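Local structure of 3-phosphoshikimate 1-carboxyvinyltransferase (Streptomyces sviceus, 7M0O) at residues F372-T375 with G376-V379; R107-L110 with P111-R114. The protein probably catalyses transfer of the enolpyruvyl group of phosphoenolpyruvate to the 5-hydroxyl of shikimate 3-phosphate, the penultimate step of chorismate biosynthesis. All coordinates share one frame; numbering follows the deposited sequence.

How the contacts relate
The two contacts illustrate how backbone amides and carbonyls are paired at the start of one helix and where the chain runs out of another. Contact 2 comes first along the chain and opens helix 110-118; contact 1, far later, runs from helix 366-375 into the loop before strand 383-384. Their centres lie about 43 Å apart, with about 26 Å between nearest atoms, on opposite sides of the chain's centre, consistent with the two-domain architecture of EPSP synthases. They share no helix or sheet. Both helices nevertheless connect with residues predicted to bind phosphoenolpyruvate: Arg107 precedes the first helix, and Arg367 belongs to the second, as expected where two domains together form one active site.

Contact 1: F372-T375 with G376-V379; sequences FAVT and GLRV
Thr375 O accepts two backbone hydrogen bonds at once, from Val379 N at 3.0 Å and from Arg378 N at 3.1 Å. The Val379 amide lies in the carbonyl plane, whereas that of Arg378 stands above it, so the two donors reach the oxygen from different directions. One step back, Leu377 N bonds to Val374 O at 3.1 Å. Gly376 N keeps the four-residue spacing of an alpha-helix by bonding to Phe372 O, with a second, weak bond to Ala373 O. Three- and four-residue spacings are thus mixed, as is common where a helix gives way to a loop.

The side chains follow this course. Leu377 lays CB and CG against Val374 O, CG at 3.4 Å, and its CD1 makes a looser contact with Val374 CG1 at 4.4 Å. Thr375 and Val379 run side by side, their CG2 methyls 4.1 Å apart. With chi1 at -49°, Thr375 sets CG2 anti to its backbone N and keeps OG1 beside that N; OG1 is hydrogen-bonded to Ala302 O, which satisfies this buried hydroxyl.

Around the turn, Val374 and Leu377 pack on Phe401 of helix 397-406 and also touch helix 223-235, Phe372 meets helix 326-336, and Val379 rests against Phe306 and Ala355 in loops.

Contact 2: R107-L110 with P111-R114; sequences RPLL and PLSR
Leu109 and Leu112 meet through their branch ends, CD1 of the first lying 4.1 Å from CD2 of the second as the two side chains slant across each other. Leu109 holds CG between its backbone N and carbonyl carbon (chi1 56°), a less common setting for leucine, and chi2 is displaced from a staggered value. Both leucines are buried, and Tyr156 of helix 155-163 touches each of them.

Leu110 turns differently: its CB sets off away from the following turn, though packing 3.5 Å from Pro111 CD, and CD1 returns to within 3.5 Å of Ser113 OG. Ser113, with chi1 77°, brings its hydroxyl back over the first turn. The stronger partner of OG is His125 NE2, to which it is hydrogen-bonded; Leu110 O, 3.4 Å from Ser113 OG, is a nearby and at best weak alternative.

This is the start of helix 110-118, with Leu109 at the N-cap. Its carbonyl oxygen receives Ser113 N at 3.1 Å, and more weakly Leu112 N; Arg114 N continues the pattern with a 2.8 Å bond to Leu110 O. Pro111 suits this first turn, where a residue needs no N-H for the helical bonding. The preceding Arg107 is predicted to bind phosphoenolpyruvate.

Arg114 is modelled in two conformers. In the one described, the side chain bends at chi2 and chi3, and the resulting placement of the guanidinium over Pro111 is doubtful; in this conformer NH1 makes a long, weak ion pair with Asp149.

Contact 1: F372-T375 with G376-V379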
ATOM      1  N   PHE A 372       1.692   3.649 -19.773  1.00 10.60           N
ATOM      2  CA  PHE A 372       1.694   4.141 -21.144  1.00 10.27           C
ATOM      3  C   PHE A 372       1.188   5.572 -21.255  1.00  9.83           C
ATOM      4  O   PHE A 372       1.426   6.218 -22.289  1.00 13.40           O
ATOM      5  CB  PHE A 372       0.897   3.194 -22.058  1.00 12.81           C
ATOM      6  CG  PHE A 372       1.645   1.919 -22.360  1.00 14.42           C
ATOM      7  CD1 PHE A 372       2.658   1.903 -23.314  1.00 17.35           C
ATOM      8  CD2 PHE A 372       1.391   0.767 -21.642  1.00 14.66           C
ATOM      9  CE1 PHE A 372       3.379   0.750 -23.564  1.00 18.38           C
ATOM     10  CE2 PHE A 372       2.112  -0.402 -21.882  1.00 17.43           C
ATOM     11  CZ  PHE A 372       3.103  -0.412 -22.847  1.00 17.62           C
ATOM     12  N   ALA A 373       0.572   6.103 -20.196  1.00  8.96           N
ATOM     13  CA  ALA A 373       0.371   7.545 -20.135  1.00  9.67           C
ATOM     14  C   ALA A 373       1.705   8.280 -20.207  1.00 10.93           C
ATOM     15  O   ALA A 373       1.794   9.352 -20.815  1.00 11.92           O
ATOM     16  CB  ALA A 373      -0.391   7.923 -18.858  1.00 12.40           C
ATOM     17  N   VAL A 374       2.750   7.744 -19.559  1.00 11.39           N
ATOM     18  CA  VAL A 374       4.046   8.406 -19.644  1.00 11.39           C
ATOM     19  C   VAL A 374       4.558   8.395 -21.082  1.00 10.77           C
ATOM     20  O   VAL A 374       5.118   9.385 -21.565  1.00 11.65           O
ATOM     21  CB  VAL A 374       5.060   7.756 -18.679  1.00 10.34           C
ATOM     22  CG1 VAL A 374       6.361   8.527 -18.733  1.00 11.15           C
ATOM     23  CG2 VAL A 374       4.526   7.724 -17.259  1.00 10.45           C
ATOM     24  N   THR A 375       4.384   7.273 -21.787  1.00 12.20           N
ATOM     25  CA  THR A 375       4.780   7.203 -23.189  1.00 11.87           C
ATOM     26  C   THR A 375       4.119   8.302 -24.001  1.00 12.76           C
ATOM     27  O   THR A 375       4.724   8.844 -24.936  1.00 12.63           O
ATOM     28  CB  THR A 375       4.401   5.842 -23.774  1.00 14.19           C
ATOM     29  OG1 THR A 375       4.851   4.794 -22.910  1.00 13.30           O
ATOM     30  CG2 THR A 375       5.014   5.665 -25.149  1.00 11.82           C
ATOM     31  N   GLY A 376       2.879   8.644 -23.654  1.00 10.38           N
ATOM     32  CA  GLY A 376       2.129   9.663 -24.383  1.00 13.39           C
ATOM     33  C   GLY A 376       2.669  11.084 -24.267  1.00 14.04           C
ATOM     34  O   GLY A 376       2.248  11.944 -25.050  1.00 14.41           O
ATOM     35  N   LEU A 377       3.549  11.364 -23.296  1.00 11.99           N
ATOM     36  CA  LEU A 377       4.266  12.640 -23.285  1.00 15.97           C
ATOM     37  C   LEU A 377       5.056  12.875 -24.567  1.00 16.16           C
ATOM     38  O   LEU A 377       5.219  14.032 -24.990  1.00 17.71           O
ATOM     39  CB  LEU A 377       5.224  12.687 -22.098  1.00 16.16           C
ATOM     40  CG  LEU A 377       4.571  12.679 -20.722  1.00 17.37           C
ATOM     41  CD1 LEU A 377       5.674  12.760 -19.703  1.00 16.34           C
ATOM     42  CD2 LEU A 377       3.596  13.827 -20.545  1.00 18.79           C
ATOM     43  N   ARG A 378       5.587  11.812 -25.181  1.00 16.65           N
ATOM     44  CA  ARG A 378       6.395  11.950 -26.385  1.00 18.29           C
ATOM     45  C   ARG A 378       5.771  11.340 -27.633  1.00 17.66           C
ATOM     46  O   ARG A 378       6.243  11.637 -28.738  1.00 16.81           O
ATOM     47  CB  ARG A 378       7.781  11.317 -26.177  1.00 21.55           C
ATOM     48  CG  ARG A 378       8.719  12.131 -25.292  1.00 19.62           C
ATOM     49  CD  ARG A 378       9.366  13.295 -26.046  1.00 27.52           C
ATOM     50  NE  ARG A 378      10.225  12.840 -27.138  1.00 27.14           N
ATOM     51  CZ  ARG A 378      11.460  12.374 -26.966  1.00 27.56           C
ATOM     52  NH1 ARG A 378      11.972  12.294 -25.751  1.00 26.35           N
ATOM     53  NH2 ARG A 378      12.173  11.968 -28.008  1.00 27.50           N
ATOM     54  N   VAL A 379       4.755  10.491 -27.489  1.00 13.91           N
ATOM     55  CA  VAL A 379       4.104   9.860 -28.636  1.00 15.51           C
ATOM     56  C   VAL A 379       2.659  10.339 -28.704  1.00 17.14           C
ATOM     57  O   VAL A 379       1.827   9.902 -27.894  1.00 16.06           O
ATOM     58  CB  VAL A 379       4.160   8.327 -28.546  1.00 15.00           C
ATOM     59  CG1 VAL A 379       3.393   7.702 -29.699  1.00 15.10           C
ATOM     60  CG2 VAL A 379       5.614   7.827 -28.523  1.00 15.38           C
TER

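Contact 2: R107-L110 with P111-R114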
ATOM      1  N   ARG A 107     -17.434 -10.094   2.246  1.00 18.18           N
ATOM      2  CA  ARG A 107     -15.997 -10.315   2.348  1.00 15.35           C
ATOM      3  C   ARG A 107     -15.658 -10.815   3.750  1.00 16.98           C
ATOM      4  O   ARG A 107     -15.492  -9.999   4.671  1.00 16.95           O
ATOM      5  CB  ARG A 107     -15.220  -9.031   2.030  1.00 19.33           C
ATOM      6  CG  ARG A 107     -15.382  -8.554   0.575  1.00 22.46           C
ATOM      7  CD  ARG A 107     -14.470  -7.380   0.276  1.00 34.50           C
ATOM      8  NE  ARG A 107     -13.088  -7.683   0.636  1.00 32.87           N
ATOM      9  CZ  ARG A 107     -12.076  -6.834   0.508  1.00 34.72           C
ATOM     10  NH1 ARG A 107     -12.285  -5.616   0.031  1.00 30.98           N
ATOM     11  NH2 ARG A 107     -10.853  -7.204   0.864  1.00 32.01           N
ATOM     12  N   PRO A 108     -15.532 -12.120   3.970  1.00 17.32           N
ATOM     13  CA  PRO A 108     -15.279 -12.612   5.331  1.00 15.51           C
ATOM     14  C   PRO A 108     -13.851 -12.341   5.780  1.00 19.64           C
ATOM     15  O   PRO A 108     -12.979 -11.921   5.015  1.00 21.06           O
ATOM     16  CB  PRO A 108     -15.556 -14.113   5.230  1.00 23.19           C
ATOM     17  CG  PRO A 108     -15.240 -14.443   3.812  1.00 24.09           C
ATOM     18  CD  PRO A 108     -15.648 -13.224   2.999  1.00 21.77           C
ATOM     19  N   LEU A 109     -13.630 -12.596   7.066  1.00 14.34           N
ATOM     20  CA  LEU A 109     -12.335 -12.412   7.720  1.00 16.46           C
ATOM     21  C   LEU A 109     -12.042 -13.587   8.648  1.00 16.95           C
ATOM     22  O   LEU A 109     -11.509 -13.413   9.750  1.00 13.92           O
ATOM     23  CB  LEU A 109     -12.294 -11.091   8.488  1.00 11.87           C
ATOM     24  CG  LEU A 109     -13.410 -10.903   9.534  1.00 15.44           C
ATOM     25  CD1 LEU A 109     -12.860 -10.284  10.815  1.00 16.14           C
ATOM     26  CD2 LEU A 109     -14.535 -10.032   8.992  1.00 20.38           C
ATOM     27  N   LEU A 110     -12.364 -14.805   8.202  1.00 14.34           N
ATOM     28  CA  LEU A 110     -12.316 -15.957   9.102  1.00 15.84           C
ATOM     29  C   LEU A 110     -10.936 -16.243   9.700  1.00 15.88           C
ATOM     30  O   LEU A 110     -10.877 -16.576  10.897  1.00 15.74           O
ATOM     31  CB  LEU A 110     -12.851 -17.205   8.384  1.00 16.96           C
ATOM     32  CG  LEU A 110     -13.030 -18.413   9.314  1.00 19.28           C
ATOM     33  CD1 LEU A 110     -13.934 -18.074  10.523  1.00 16.18           C
ATOM     34  CD2 LEU A 110     -13.586 -19.579   8.525  1.00 17.70           C
ATOM     35  N   PRO A 111      -9.818 -16.148   8.971  1.00 16.02           N
ATOM     36  CA  PRO A 111      -8.526 -16.378   9.649  1.00 16.07           C
ATOM     37  C   PRO A 111      -8.314 -15.469  10.845  1.00 14.11           C
ATOM     38  O   PRO A 111      -7.766 -15.910  11.868  1.00 17.35           O
ATOM     39  CB  PRO A 111      -7.498 -16.113   8.541  1.00 17.05           C
ATOM     40  CG  PRO A 111      -8.236 -16.427   7.276  1.00 19.95           C
ATOM     41  CD  PRO A 111      -9.645 -15.977   7.512  1.00 18.15           C
ATOM     42  N   LEU A 112      -8.742 -14.210  10.745  1.00 13.70           N
ATOM     43  CA  LEU A 112      -8.577 -13.280  11.857  1.00 13.14           C
ATOM     44  C   LEU A 112      -9.535 -13.610  12.997  1.00 16.22           C
ATOM     45  O   LEU A 112      -9.138 -13.613  14.169  1.00 16.40           O
ATOM     46  CB  LEU A 112      -8.802 -11.851  11.376  1.00 13.17           C
ATOM     47  CG  LEU A 112      -8.706 -10.792  12.469  1.00 13.99           C
ATOM     48  CD1 LEU A 112      -7.347 -10.831  13.179  1.00 15.58           C
ATOM     49  CD2 LEU A 112      -8.967  -9.431  11.834  1.00 15.71           C
ATOM     50  N   SER A 113     -10.800 -13.894  12.681  1.00 11.92           N
ATOM     51  CA  SER A 113     -11.742 -14.153  13.768  1.00 12.11           C
ATOM     52  C   SER A 113     -11.480 -15.508  14.417  1.00 16.39           C
ATOM     53  O   SER A 113     -11.768 -15.684  15.608  1.00 14.86           O
ATOM     54  CB  SER A 113     -13.182 -14.043  13.268  1.00 16.65           C
ATOM     55  OG  SER A 113     -13.547 -15.190  12.527  1.00 19.72           O
ATOM     56  N   ARG A 114     -10.939 -16.467  13.659  1.00 14.28           N
ATOM     57  CA  ARG A 114     -10.548 -17.739  14.261  0.54 14.52           C
ATOM     58  C   ARG A 114      -9.372 -17.552  15.209  1.00 16.84           C
ATOM     59  O   ARG A 114      -9.338 -18.147  16.293  1.00 15.97           O
ATOM     60  CB  ARG A 114     -10.216 -18.752  13.165  0.54 14.85           C
ATOM     61  CG  ARG A 114      -9.607 -20.058  13.652  0.54 20.09           C
ATOM     62  CD  ARG A 114      -8.339 -20.352  12.870  0.54 24.16           C
ATOM     63  NE  ARG A 114      -7.448 -19.197  12.919  0.54 27.55           N
ATOM     64  CZ  ARG A 114      -6.705 -18.764  11.908  0.54 17.34           C
ATOM     65  NH1 ARG A 114      -6.711 -19.384  10.740  0.54 30.90           N
ATOM     66  NH2 ARG A 114      -5.945 -17.708  12.086  0.54 23.21           N
TER